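Local coordinates for hypothetical protein (Nostoc punctiforme, PDB 2O62) that is of unknown function but belongs to the DUF3598 family and probably combines two calycin-like beta domains in one chain, at residues 105-110 / 213-218. Sequence-based numbering, arbitrary orientation.
Sequences LRLVQL and LLLPDG
L105 faces D217 and L107 faces L215 across two backbones that run in opposite directions, with CA of L105 8.2 Å from CA of D217 and CA of L107 10.3 Å from CA of L215. No hydrogen bond links the two segments, so side chains alone bridge the gap. Segment 105-110 is part of strand 103-111 in the N-terminal sheet. Segment 213-218 covers the end of strand 210-214 and the turn into strand 219-224 of the C-terminal barrel.

The branch ends of L107 and L215 meet head-on, and one methyl of each does the touching. CD1 of L107 lies 3.6 Å from CD1 of L215. CB of L107 already points at the turn, and with CG anti to the backbone N (chi1 -165°) the branched end is turned so that CD1 reaches L215.

The side chains of L105 and D217 instead lie side by side and run opposite ways. CD1 of L105 comes 3.3 Å from OD2 of D217. CB of D217 points toward the strand. OD2 forms a salt bridge with R103, two residues before L105, while OD1 accepts a hydrogen bond from the backbone N of R135. Both carboxylate oxygens therefore have polar partners, which should help to fix the rotation of the group.

On strand 219-224, L105 also touches A219, and L107 touches A221. R106 points to the other side of its strand, where it makes salt bridges with E95 and E125.

The contact is buried between the N-terminal antiparallel sheet and the C-terminal ten-stranded barrel, consistent with two calycin-type units packed together. A small leucine contact lies beside a carboxylate whose charge is probably balanced by R103, so apolar packing and a salt bridge tie the barrel turn to the N-terminal sheet.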
ATOM      1  N   LEU A 105       0.229  -2.516   8.529  1.00 20.86           N
ATOM      2  CA  LEU A 105      -0.880  -2.813   7.637  1.00 21.00           C
ATOM      3  C   LEU A 105      -0.270  -3.014   6.293  1.00 20.83           C
ATOM      4  O   LEU A 105       0.338  -2.067   5.744  1.00 20.30           O
ATOM      5  CB  LEU A 105      -1.901  -1.678   7.521  1.00 21.73           C
ATOM      6  CG  LEU A 105      -2.858  -2.103   6.373  1.00 27.08           C
ATOM      7  CD1 LEU A 105      -4.046  -2.894   6.964  1.00 27.81           C
ATOM      8  CD2 LEU A 105      -3.295  -1.112   5.435  1.00 27.36           C
ATOM      9  N   ARG A 106      -0.413  -4.232   5.769  1.00 21.14           N
ATOM     10  CA  ARG A 106       0.263  -4.596   4.532  1.00 21.12           C
ATOM     11  C   ARG A 106      -0.796  -5.043   3.546  1.00 22.16           C
ATOM     12  O   ARG A 106      -1.636  -5.881   3.878  1.00 22.86           O
ATOM     13  CB  ARG A 106       1.288  -5.668   4.741  1.00 21.53           C
ATOM     14  CG  ARG A 106       2.177  -5.340   5.847  1.00 21.94           C
ATOM     15  CD  ARG A 106       3.404  -6.226   5.940  1.00 23.03           C
ATOM     16  NE  ARG A 106       3.175  -7.520   6.563  1.00 22.16           N
ATOM     17  CZ  ARG A 106       3.481  -8.699   6.019  1.00 23.07           C
ATOM     18  NH1 ARG A 106       3.958  -8.797   4.783  1.00 23.86           N
ATOM     19  NH2 ARG A 106       3.349  -9.809   6.728  1.00 21.05           N
ATOM     20  N   LEU A 107      -0.796  -4.423   2.379  1.00 21.02           N
ATOM     21  CA  LEU A 107      -1.809  -4.696   1.385  1.00 21.25           C
ATOM     22  C   LEU A 107      -1.165  -5.211   0.106  1.00 20.41           C
ATOM     23  O   LEU A 107      -0.351  -4.530  -0.500  1.00 19.83           O
ATOM     24  CB  LEU A 107      -2.666  -3.437   1.122  1.00 20.84           C
ATOM     25  CG  LEU A 107      -4.007  -3.613   0.368  1.00 26.12           C
ATOM     26  CD1 LEU A 107      -5.024  -2.612   0.822  1.00 30.54           C
ATOM     27  CD2 LEU A 107      -3.814  -3.425  -1.103  1.00 27.97           C
ATOM     28  N   VAL A 108      -1.563  -6.412  -0.306  1.00 20.34           N
ATOM     29  CA  VAL A 108      -1.185  -7.000  -1.562  1.00 20.21           C
ATOM     30  C   VAL A 108      -2.336  -6.932  -2.591  1.00 19.84           C
ATOM     31  O   VAL A 108      -3.496  -7.282  -2.293  1.00 19.86           O
ATOM     32  CB  VAL A 108      -0.796  -8.478  -1.378  1.00 21.40           C
ATOM     33  CG1 VAL A 108      -0.268  -9.050  -2.643  1.00 22.62           C
ATOM     34  CG2 VAL A 108       0.209  -8.617  -0.275  1.00 21.86           C
ATOM     35  N   GLN A 109      -2.001  -6.442  -3.779  1.00 19.66           N
ATOM     36  CA  GLN A 109      -2.876  -6.474  -4.938  1.00 19.59           C
ATOM     37  C   GLN A 109      -2.381  -7.466  -5.954  1.00 19.74           C
ATOM     38  O   GLN A 109      -1.166  -7.568  -6.199  1.00 18.90           O
ATOM     39  CB  GLN A 109      -2.960  -5.096  -5.618  1.00 20.64           C
ATOM     40  CG  GLN A 109      -3.475  -3.960  -4.714  1.00 21.65           C
ATOM     41  CD  GLN A 109      -3.872  -2.706  -5.466  1.00 22.44           C
ATOM     42  OE1 GLN A 109      -4.447  -2.772  -6.573  1.00 26.55           O
ATOM     43  NE2 GLN A 109      -3.625  -1.557  -4.847  1.00 23.88           N
ATOM     44  N   LEU A 110      -3.324  -8.169  -6.568  1.00 20.04           N
ATOM     45  CA  LEU A 110      -3.060  -9.259  -7.494  1.00 19.64           C
ATOM     46  C   LEU A 110      -3.934  -9.070  -8.718  1.00 19.85           C
ATOM     47  O   LEU A 110      -5.157  -8.945  -8.596  1.00 20.40           O
ATOM     48  CB  LEU A 110      -3.355 -10.603  -6.842  1.00 21.26           C
ATOM     49  CG  LEU A 110      -2.577 -10.920  -5.574  1.00 22.93           C
ATOM     50  CD1 LEU A 110      -3.125 -12.174  -4.972  1.00 26.65           C
ATOM     51  CD2 LEU A 110      -1.068 -11.090  -5.845  1.00 22.04           C
ATOM     52  N   LEU A 213     -11.109   0.793  -3.582  1.00 20.85           N
ATOM     53  CA  LEU A 213     -11.880  -0.104  -2.759  1.00 21.74           C
ATOM     54  C   LEU A 213     -11.623   0.214  -1.299  1.00 21.16           C
ATOM     55  O   LEU A 213     -10.463   0.334  -0.859  1.00 20.24           O
ATOM     56  CB  LEU A 213     -11.509  -1.542  -3.078  1.00 21.46           C
ATOM     57  CG  LEU A 213     -12.095  -2.626  -2.190  1.00 22.84           C
ATOM     58  CD1 LEU A 213     -13.593  -2.748  -2.400  1.00 22.65           C
ATOM     59  CD2 LEU A 213     -11.435  -3.962  -2.446  1.00 24.47           C
ATOM     60  N   LEU A 214     -12.704   0.374  -0.548  1.00 21.31           N
ATOM     61  CA  LEU A 214     -12.603   0.732   0.859  1.00 22.53           C
ATOM     62  C   LEU A 214     -12.639  -0.561   1.670  1.00 21.78           C
ATOM     63  O   LEU A 214     -13.492  -1.419   1.422  1.00 21.42           O
ATOM     64  CB  LEU A 214     -13.783   1.598   1.244  1.00 24.18           C
ATOM     65  CG  LEU A 214     -14.008   2.809   0.309  1.00 25.61           C
ATOM     66  CD1 LEU A 214     -15.253   3.543   0.763  1.00 30.83           C
ATOM     67  CD2 LEU A 214     -12.806   3.681   0.259  1.00 25.60           C
ATOM     68  N   LEU A 215     -11.706  -0.700   2.602  1.00 20.46           N
ATOM     69  CA  LEU A 215     -11.508  -1.947   3.299  1.00 19.71           C
ATOM     70  C   LEU A 215     -11.510  -1.821   4.809  1.00 19.39           C
ATOM     71  O   LEU A 215     -11.580  -0.701   5.378  1.00 17.84           O
ATOM     72  CB  LEU A 215     -10.154  -2.526   2.848  1.00 20.75           C
ATOM     73  CG  LEU A 215     -10.060  -3.001   1.387  1.00 21.43           C
ATOM     74  CD1 LEU A 215      -8.591  -3.114   0.952  1.00 24.18           C
ATOM     75  CD2 LEU A 215     -10.831  -4.313   1.196  1.00 24.00           C
ATOM     76  N   PRO A 216     -11.443  -2.978   5.499  1.00 19.32           N
ATOM     77  CA  PRO A 216     -11.225  -2.923   6.928  1.00 19.22           C
ATOM     78  C   PRO A 216      -9.924  -2.200   7.387  1.00 19.26           C
ATOM     79  O   PRO A 216      -8.947  -1.994   6.613  1.00 20.31           O
ATOM     80  CB  PRO A 216     -11.147  -4.402   7.319  1.00 19.68           C
ATOM     81  CG  PRO A 216     -11.898  -5.128   6.258  1.00 19.80           C
ATOM     82  CD  PRO A 216     -11.616  -4.377   5.020  1.00 18.64           C
ATOM     83  N   ASP A 217      -9.931  -1.842   8.666  1.00 19.13           N
ATOM     84  CA  ASP A 217      -8.753  -1.290   9.340  1.00 18.86           C
ATOM     85  C   ASP A 217      -8.287   0.033   8.723  1.00 19.14           C
ATOM     86  O   ASP A 217      -7.085   0.322   8.679  1.00 19.30           O
ATOM     87  CB  ASP A 217      -7.616  -2.303   9.310  1.00 19.45           C
ATOM     88  CG  ASP A 217      -6.466  -1.942  10.281  1.00 22.25           C
ATOM     89  OD1 ASP A 217      -6.730  -1.518  11.448  1.00 21.87           O
ATOM     90  OD2 ASP A 217      -5.277  -2.032   9.881  1.00 28.07           O
ATOM     91  N   GLY A 218      -9.252   0.783   8.200  1.00 19.12           N
ATOM     92  CA  GLY A 218      -9.025   2.102   7.574  1.00 19.26           C
ATOM     93  C   GLY A 218      -8.218   2.037   6.286  1.00 19.71           C
ATOM     94  O   GLY A 218      -7.725   3.054   5.793  1.00 19.54           O
TER